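Local atomic coordinates of chromatin structure-remodeling complex subunit RSC2 (Saccharomyces cerevisiae, PDB entry 4BB7), a protein that serves as a subunit of the ATP-dependent RSC chromatin-remodeling complex, its BAH domain, contained in this fragment, binding histone H3. Residues A[81-86]-A[169-174]. Numbering follows the deposited sequence.
Sequences FYKNEV and FKYPSP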
ATOM      1  N   PHE A  81      18.402 -16.134 -22.601  1.00 23.94           N
ATOM      2  CA  PHE A  81      18.442 -14.860 -21.890  1.00 27.98           C
ATOM      3  C   PHE A  81      19.793 -14.189 -22.059  1.00 27.40           C
ATOM      4  O   PHE A  81      20.808 -14.860 -22.223  1.00 30.42           O
ATOM      5  CB  PHE A  81      18.183 -15.071 -20.395  1.00 25.31           C
ATOM      6  CG  PHE A  81      16.857 -15.701 -20.087  1.00 26.74           C
ATOM      7  CD1 PHE A  81      15.713 -14.924 -19.983  1.00 24.77           C
ATOM      8  CD2 PHE A  81      16.755 -17.067 -19.888  1.00 21.20           C
ATOM      9  CE1 PHE A  81      14.493 -15.499 -19.694  1.00 27.38           C
ATOM     10  CE2 PHE A  81      15.536 -17.650 -19.596  1.00 26.77           C
ATOM     11  CZ  PHE A  81      14.401 -16.864 -19.497  1.00 27.13           C
ATOM     12  N   TYR A  82      19.808 -12.863 -22.012  1.00 28.46           N
ATOM     13  CA  TYR A  82      21.066 -12.131 -22.023  1.00 30.10           C
ATOM     14  C   TYR A  82      21.720 -12.248 -20.656  1.00 30.16           C
ATOM     15  O   TYR A  82      21.055 -12.557 -19.666  1.00 28.12           O
ATOM     16  CB  TYR A  82      20.839 -10.659 -22.370  1.00 29.76           C
ATOM     17  CG  TYR A  82      20.139 -10.453 -23.692  1.00 26.18           C
ATOM     18  CD1 TYR A  82      20.832 -10.557 -24.892  1.00 26.95           C
ATOM     19  CD2 TYR A  82      18.782 -10.165 -23.742  1.00 28.22           C
ATOM     20  CE1 TYR A  82      20.193 -10.373 -26.105  1.00 29.30           C
ATOM     21  CE2 TYR A  82      18.134  -9.978 -24.949  1.00 29.92           C
ATOM     22  CZ  TYR A  82      18.844 -10.084 -26.126  1.00 26.61           C
ATOM     23  OH  TYR A  82      18.199  -9.904 -27.325  1.00 28.04           O
ATOM     24  N   LYS A  83      23.027 -12.022 -20.604  1.00 32.81           N
ATOM     25  CA  LYS A  83      23.706 -11.920 -19.324  1.00 31.10           C
ATOM     26  C   LYS A  83      23.186 -10.676 -18.617  1.00 30.20           C
ATOM     27  O   LYS A  83      23.240  -9.574 -19.163  1.00 31.86           O
ATOM     28  CB  LYS A  83      25.223 -11.843 -19.509  1.00 33.32           C
ATOM     29  CG  LYS A  83      25.990 -11.670 -18.209  1.00 26.84           C
ATOM     30  CD  LYS A  83      27.442 -12.090 -18.356  1.00 38.01           C
ATOM     31  CE  LYS A  83      27.557 -13.576 -18.679  1.00 40.37           C
ATOM     32  NZ  LYS A  83      28.978 -14.038 -18.729  1.00 36.23           N
ATOM     33  N   ASN A  84      22.661 -10.864 -17.413  1.00 29.21           N
ATOM     34  CA  ASN A  84      22.097  -9.763 -16.640  1.00 27.22           C
ATOM     35  C   ASN A  84      20.763  -9.252 -17.174  1.00 26.10           C
ATOM     36  O   ASN A  84      20.429  -8.081 -16.996  1.00 25.53           O
ATOM     37  CB  ASN A  84      23.094  -8.609 -16.546  1.00 24.96           C
ATOM     38  CG  ASN A  84      24.329  -8.977 -15.767  1.00 29.45           C
ATOM     39  OD1 ASN A  84      24.251  -9.624 -14.717  1.00 22.39           O
ATOM     40  ND2 ASN A  84      25.486  -8.567 -16.275  1.00 29.39           N
ATOM     41  N   GLU A  85      19.999 -10.128 -17.820  1.00 26.29           N
ATOM     42  CA  GLU A  85      18.691  -9.738 -18.336  1.00 25.69           C
ATOM     43  C   GLU A  85      17.646  -9.683 -17.234  1.00 24.56           C
ATOM     44  O   GLU A  85      17.648 -10.515 -16.327  1.00 20.85           O
ATOM     45  CB  GLU A  85      18.216 -10.688 -19.440  1.00 28.62           C
ATOM     46  CG  GLU A  85      16.809 -10.354 -19.940  1.00 32.47           C
ATOM     47  CD  GLU A  85      16.358 -11.209 -21.116  1.00 33.56           C
ATOM     48  OE1 GLU A  85      17.189 -11.950 -21.682  1.00 29.04           O
ATOM     49  OE2 GLU A  85      15.160 -11.129 -21.471  1.00 26.90           O
ATOM     50  N   VAL A  86      16.761  -8.692 -17.319  1.00 25.75           N
ATOM     51  CA  VAL A  86      15.599  -8.606 -16.439  1.00 27.60           C
ATOM     52  C   VAL A  86      14.335  -8.327 -17.251  1.00 26.66           C
ATOM     53  O   VAL A  86      14.405  -7.807 -18.366  1.00 28.72           O
ATOM     54  CB  VAL A  86      15.758  -7.509 -15.356  1.00 26.76           C
ATOM     55  CG1 VAL A  86      17.029  -7.734 -14.548  1.00 24.73           C
ATOM     56  CG2 VAL A  86      15.753  -6.119 -15.986  1.00 20.29           C
ATOM     57  N   PHE A 169      25.647 -12.513 -26.644  1.00 29.34           N
ATOM     58  CA  PHE A 169      25.591 -13.914 -26.267  1.00 31.52           C
ATOM     59  C   PHE A 169      24.319 -14.119 -25.466  1.00 32.95           C
ATOM     60  O   PHE A 169      24.052 -13.378 -24.519  1.00 35.77           O
ATOM     61  CB  PHE A 169      26.790 -14.304 -25.400  1.00 39.35           C
ATOM     62  CG  PHE A 169      28.096 -14.355 -26.141  1.00 39.84           C
ATOM     63  CD1 PHE A 169      28.457 -15.485 -26.855  1.00 36.73           C
ATOM     64  CD2 PHE A 169      28.973 -13.283 -26.101  1.00 38.25           C
ATOM     65  CE1 PHE A 169      29.661 -15.543 -27.527  1.00 30.35           C
ATOM     66  CE2 PHE A 169      30.178 -13.333 -26.771  1.00 42.21           C
ATOM     67  CZ  PHE A 169      30.523 -14.466 -27.485  1.00 40.81           C
ATOM     68  N   LYS A 170      23.527 -15.111 -25.854  1.00 32.23           N
ATOM     69  CA  LYS A 170      22.360 -15.507 -25.079  1.00 29.00           C
ATOM     70  C   LYS A 170      22.734 -16.761 -24.300  1.00 28.99           C
ATOM     71  O   LYS A 170      23.620 -17.505 -24.713  1.00 30.33           O
ATOM     72  CB  LYS A 170      21.165 -15.783 -25.995  1.00 29.38           C
ATOM     73  CG  LYS A 170      20.362 -14.552 -26.393  1.00 27.05           C
ATOM     74  CD  LYS A 170      19.544 -14.036 -25.225  1.00 33.07           C
ATOM     75  CE  LYS A 170      18.382 -13.174 -25.688  1.00 27.13           C
ATOM     76  NZ  LYS A 170      17.286 -13.977 -26.285  1.00 28.94           N
ATOM     77  N   TYR A 171      22.064 -16.989 -23.174  1.00 24.92           N
ATOM     78  CA  TYR A 171      22.413 -18.095 -22.291  1.00 25.35           C
ATOM     79  C   TYR A 171      21.195 -18.937 -21.951  1.00 24.63           C
ATOM     80  O   TYR A 171      20.091 -18.415 -21.836  1.00 24.74           O
ATOM     81  CB  TYR A 171      23.074 -17.567 -21.013  1.00 27.86           C
ATOM     82  CG  TYR A 171      24.309 -16.736 -21.283  1.00 25.78           C
ATOM     83  CD1 TYR A 171      24.205 -15.434 -21.761  1.00 31.73           C
ATOM     84  CD2 TYR A 171      25.575 -17.257 -21.075  1.00 29.65           C
ATOM     85  CE1 TYR A 171      25.334 -14.672 -22.019  1.00 36.21           C
ATOM     86  CE2 TYR A 171      26.710 -16.504 -21.328  1.00 32.30           C
ATOM     87  CZ  TYR A 171      26.584 -15.215 -21.799  1.00 38.64           C
ATOM     88  OH  TYR A 171      27.714 -14.471 -22.049  1.00 40.08           O
ATOM     89  N   PRO A 172      21.397 -20.252 -21.792  1.00 25.74           N
ATOM     90  CA  PRO A 172      20.309 -21.177 -21.466  1.00 24.68           C
ATOM     91  C   PRO A 172      19.752 -20.904 -20.072  1.00 30.11           C
ATOM     92  O   PRO A 172      20.472 -20.415 -19.197  1.00 26.67           O
ATOM     93  CB  PRO A 172      20.995 -22.543 -21.499  1.00 30.00           C
ATOM     94  CG  PRO A 172      22.423 -22.249 -21.176  1.00 26.80           C
ATOM     95  CD  PRO A 172      22.703 -20.932 -21.840  1.00 27.93           C
ATOM     96  N   SER A 173      18.477 -21.226 -19.879  1.00 28.36           N
ATOM     97  CA  SER A 173      17.781 -20.953 -18.630  1.00 23.33           C
ATOM     98  C   SER A 173      18.533 -21.482 -17.420  1.00 31.48           C
ATOM     99  O   SER A 173      19.041 -22.604 -17.441  1.00 30.22           O
ATOM    100  CB  SER A 173      16.380 -21.563 -18.659  1.00 22.18           C
ATOM    101  OG  SER A 173      15.738 -21.403 -17.407  1.00 29.68           O
ATOM    102  N   PRO A 174      18.595 -20.673 -16.353  1.00 29.80           N
ATOM    103  CA  PRO A 174      19.240 -21.062 -15.098  1.00 25.86           C
ATOM    104  C   PRO A 174      18.409 -22.086 -14.322  1.00 29.51           C
ATOM    105  O   PRO A 174      18.932 -22.715 -13.407  1.00 31.53           O
ATOM    106  CB  PRO A 174      19.311 -19.743 -14.326  1.00 27.95           C
ATOM    107  CG  PRO A 174      18.158 -18.959 -14.831  1.00 29.56           C
ATOM    108  CD  PRO A 174      18.031 -19.315 -16.289  1.00 26.14           C
TER
HETATM  109  O   HOH W   1      24.454 -11.184 -23.004  1.00 25.18           O
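A short antiparallel pairing joins the strand 80-82, in the BAH part of the chain, to strand 166-172, which follows it by more than eighty residues. Phe81 and Tyr171 form a hydrogen-bonded pair: Phe81 N reaches Tyr171 O at 2.9 Å, and Tyr171 N returns to Phe81 O at 2.6 Å, both donors lying in the plane of the carbonyl they meet. Two residues on, a water bridges the segments, accepting from Lys83 N and donating to Phe169 O. The chain leaves the strand here through a type II beta turn, Tyr82 to Glu85, which brings Glu85 back, and its extended side chain (chi1 176°) lets OE1 accept from Tyr82 N at 2.8 Å through its anti lone pair. Strand 166-172 also pairs with 230-231 (parallel) and 248-250 (antiparallel), so the contact ties strand 80-82 into a mixed sheet built from later parts of the chain. Lys170, bent at chi2 and chi4, lays CE over the centre of one Tyr82 ring face and holds NZ above the same face, 4.5 Å from the ring centroid, in a cation-pi contact; NZ is hydrogen-bonded to Gly218 O, while Tyr82 OH is hydrogen-bonded to Glu129. An alanine in place of Tyr82 would remove the ring under Lys170 and the hydroxyl bonded to Glu129, and would probably leave the lysine chain less firmly placed. The Lys83 side chain crosses the Tyr171 ring obliquely, its CE 3.5 Å from Tyr171 OH, and its NZ is hydrogen-bonded to Ile244 O. Ser173 CA sits at the edge of the Phe81 ring, 4.1 Å from CE2, while its OG is hydrogen-bonded to His75, whose ring meets Phe81 edge-to-face.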